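Predicted HD superfamily hydrolase (uncultured Thermotogales bacterium, PDB 2PQ7) probably acts as a metal-dependent hydrolase of the HD-domain superfamily, with two iron ions bound in its structure. Local coordinates at residues A[64-68]-A[109-113]. Sequence-based numbering, arbitrary orientation.
With FE (Fe (III) ion), chain B; FE (Fe (III) ion), chain C.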
loop_
_atom_site.group_PDB
_atom_site.type_symbol
_atom_site.label_atom_id
_atom_site.label_comp_id
_atom_site.label_asym_id
_atom_site.label_seq_id
_atom_site.Cartn_x
_atom_site.Cartn_y
_atom_site.Cartn_z
ATOM N N LEU A 64 -1.870 -26.210 0.891
ATOM C CA LEU A 64 -3.215 -26.143 1.503
ATOM C C LEU A 64 -3.230 -26.614 2.950
ATOM O O LEU A 64 -3.918 -26.058 3.798
ATOM C CB LEU A 64 -4.230 -26.921 0.665
ATOM C CG LEU A 64 -4.909 -26.137 -0.430
ATOM C CD1 LEU A 64 -5.855 -27.101 -1.101
ATOM C CD2 LEU A 64 -5.680 -24.946 0.237
ATOM N N LEU A 65 -2.465 -27.672 3.223
ATOM C CA LEU A 65 -2.451 -28.251 4.561
ATOM C C LEU A 65 -1.402 -27.702 5.526
ATOM O O LEU A 65 -1.501 -27.947 6.725
ATOM C CB LEU A 65 -2.251 -29.756 4.476
ATOM C CG LEU A 65 -3.427 -30.491 3.853
ATOM C CD1 LEU A 65 -3.055 -31.960 3.657
ATOM C CD2 LEU A 65 -4.688 -30.331 4.640
ATOM N N HIS A 66 -0.490 -26.883 5.030
ATOM C CA HIS A 66 0.713 -26.607 5.863
ATOM C C HIS A 66 0.414 -25.894 7.178
ATOM O O HIS A 66 1.053 -26.167 8.156
ATOM C CB HIS A 66 1.802 -25.886 5.088
ATOM C CG HIS A 66 1.637 -24.405 5.011
ATOM N ND1 HIS A 66 0.681 -23.795 4.240
ATOM C CD2 HIS A 66 2.334 -23.409 5.608
ATOM C CE1 HIS A 66 0.776 -22.480 4.386
ATOM N NE2 HIS A 66 1.779 -22.219 5.221
ATOM N N ASP A 67 -0.566 -25.001 7.185
ATOM C CA ASP A 67 -0.959 -24.280 8.388
ATOM C C ASP A 67 -2.345 -24.704 8.926
ATOM O O ASP A 67 -2.947 -23.937 9.704
ATOM C CB ASP A 67 -0.949 -22.794 8.095
ATOM C CG ASP A 67 0.459 -22.198 8.097
ATOM O OD1 ASP A 67 1.445 -22.744 8.674
ATOM O OD2 ASP A 67 0.605 -21.075 7.530
ATOM N N ILE A 68 -2.808 -25.916 8.566
ATOM C CA ILE A 68 -4.142 -26.333 8.966
ATOM C C ILE A 68 -4.262 -26.488 10.481
ATOM O O ILE A 68 -5.343 -26.314 11.027
ATOM C CB ILE A 68 -4.626 -27.566 8.202
ATOM C CG1 ILE A 68 -6.179 -27.622 8.212
ATOM C CG2 ILE A 68 -4.002 -28.872 8.737
ATOM C CD1 ILE A 68 -6.763 -28.804 7.510
ATOM N N ILE A 109 5.486 -30.472 5.336
ATOM C CA ILE A 109 4.784 -29.668 6.314
ATOM C C ILE A 109 5.570 -29.640 7.608
ATOM O O ILE A 109 5.694 -28.623 8.287
ATOM C CB ILE A 109 3.369 -30.235 6.549
ATOM C CG1 ILE A 109 2.538 -30.094 5.246
ATOM C CG2 ILE A 109 2.669 -29.568 7.778
ATOM C CD1 ILE A 109 1.199 -30.845 5.276
ATOM N N ARG A 110 6.096 -30.794 7.965
ATOM C CA ARG A 110 6.849 -30.902 9.205
ATOM C C ARG A 110 8.043 -29.979 9.240
ATOM O O ARG A 110 8.413 -29.472 10.315
ATOM C CB ARG A 110 7.308 -32.332 9.397
ATOM C CG ARG A 110 7.967 -32.623 10.741
ATOM C CD ARG A 110 8.357 -34.075 10.831
ATOM N NE ARG A 110 7.191 -34.941 10.730
ATOM C CZ ARG A 110 6.494 -35.437 11.752
ATOM N NH1 ARG A 110 6.837 -35.177 13.023
ATOM N NH2 ARG A 110 5.435 -36.220 11.484
ATOM N N SER A 111 8.646 -29.750 8.077
ATOM C CA SER A 111 9.872 -28.948 7.953
ATOM C C SER A 111 9.686 -27.468 7.646
ATOM O O SER A 111 10.664 -26.712 7.593
ATOM C CB SER A 111 10.735 -29.525 6.819
ATOM O OG SER A 111 10.941 -30.906 6.986
ATOM N N HIS A 112 8.452 -27.023 7.424
ATOM C CA HIS A 112 8.243 -25.691 6.881
ATOM C C HIS A 112 8.622 -24.447 7.676
ATOM O O HIS A 112 8.826 -23.412 7.064
ATOM C CB HIS A 112 6.821 -25.541 6.295
ATOM C CG HIS A 112 5.774 -25.091 7.281
ATOM N ND1 HIS A 112 4.996 -25.964 8.008
ATOM C CD2 HIS A 112 5.343 -23.846 7.597
ATOM C CE1 HIS A 112 4.155 -25.268 8.757
ATOM N NE2 HIS A 112 4.338 -23.974 8.521
ATOM N N ARG A 113 8.727 -24.553 8.982
ATOM C CA ARG A 113 9.136 -23.372 9.764
ATOM C C ARG A 113 10.643 -23.093 9.685
ATOM O O ARG A 113 11.425 -24.039 9.515
ATOM C CB ARG A 113 8.781 -23.501 11.229
ATOM C CG ARG A 113 7.355 -23.718 11.571
ATOM C CD ARG A 113 7.002 -22.735 12.708
ATOM N NE ARG A 113 6.418 -23.360 13.879
ATOM C CZ ARG A 113 5.761 -22.694 14.828
ATOM N NH1 ARG A 113 5.561 -21.374 14.740
ATOM N NH2 ARG A 113 5.274 -23.357 15.869
HETATM FE FE FE B . 3.272 -22.196 9.283
HETATM FE FE FE C . 2.237 -20.376 6.392
HETATM O O HOH W 1 3.689 -21.320 7.533
#
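H66 sets the CD2 edge of its imidazole against one face of H112, a T-shaped pair with ring centroids 4.9 Å apart and planes at 82°; H66 CD2 stands toward the rim of that face, 3.6 Å from H112 NE2. The same first torsion serves both rings, CG lying between backbone N and carbonyl carbon (chi1 84° in H66, 88° in H112), and each turns its NE2 to a different iron. H66 NE2 binds the iron of chain C at 2.2 Å, while H112 NE2 takes the iron of chain B. D67 joins the two: its carboxylate bridges the metals, OD1 on the chain B ion at 2.0 Å and OD2 on the chain C ion at 2.1 Å, and water 1 forms a second bridge. H66 and D67 are the histidine-aspartate pair that names the HD domain; H37 and D132 complete the protein ligands of the chain C iron, and H80 joins D67 and H112 on the other. The far nitrogen of each metal-bound ring is held by a backbone carbonyl. H112 ND1 donates to I109 O at 2.8 Å, reaching a lone pair in the carbonyl plane and staying close to its own ring plane, which, with the iron at NE2, fixes the ring's rotation; H66 ND1 makes a hydrogen bond to A63 O, just before the segment. Such carbonyls would be expected to make the imidazoles more electron-rich toward iron. I109 of helix 99-111 packs on helix 56-65, its CD1 3.7 Å from L65 CB, while CG2 rests near H66 O. That same carbonyl oxygen approaches H112 CE1 to 3.3 Å, and L128 of helix 123-133 packs on both histidines.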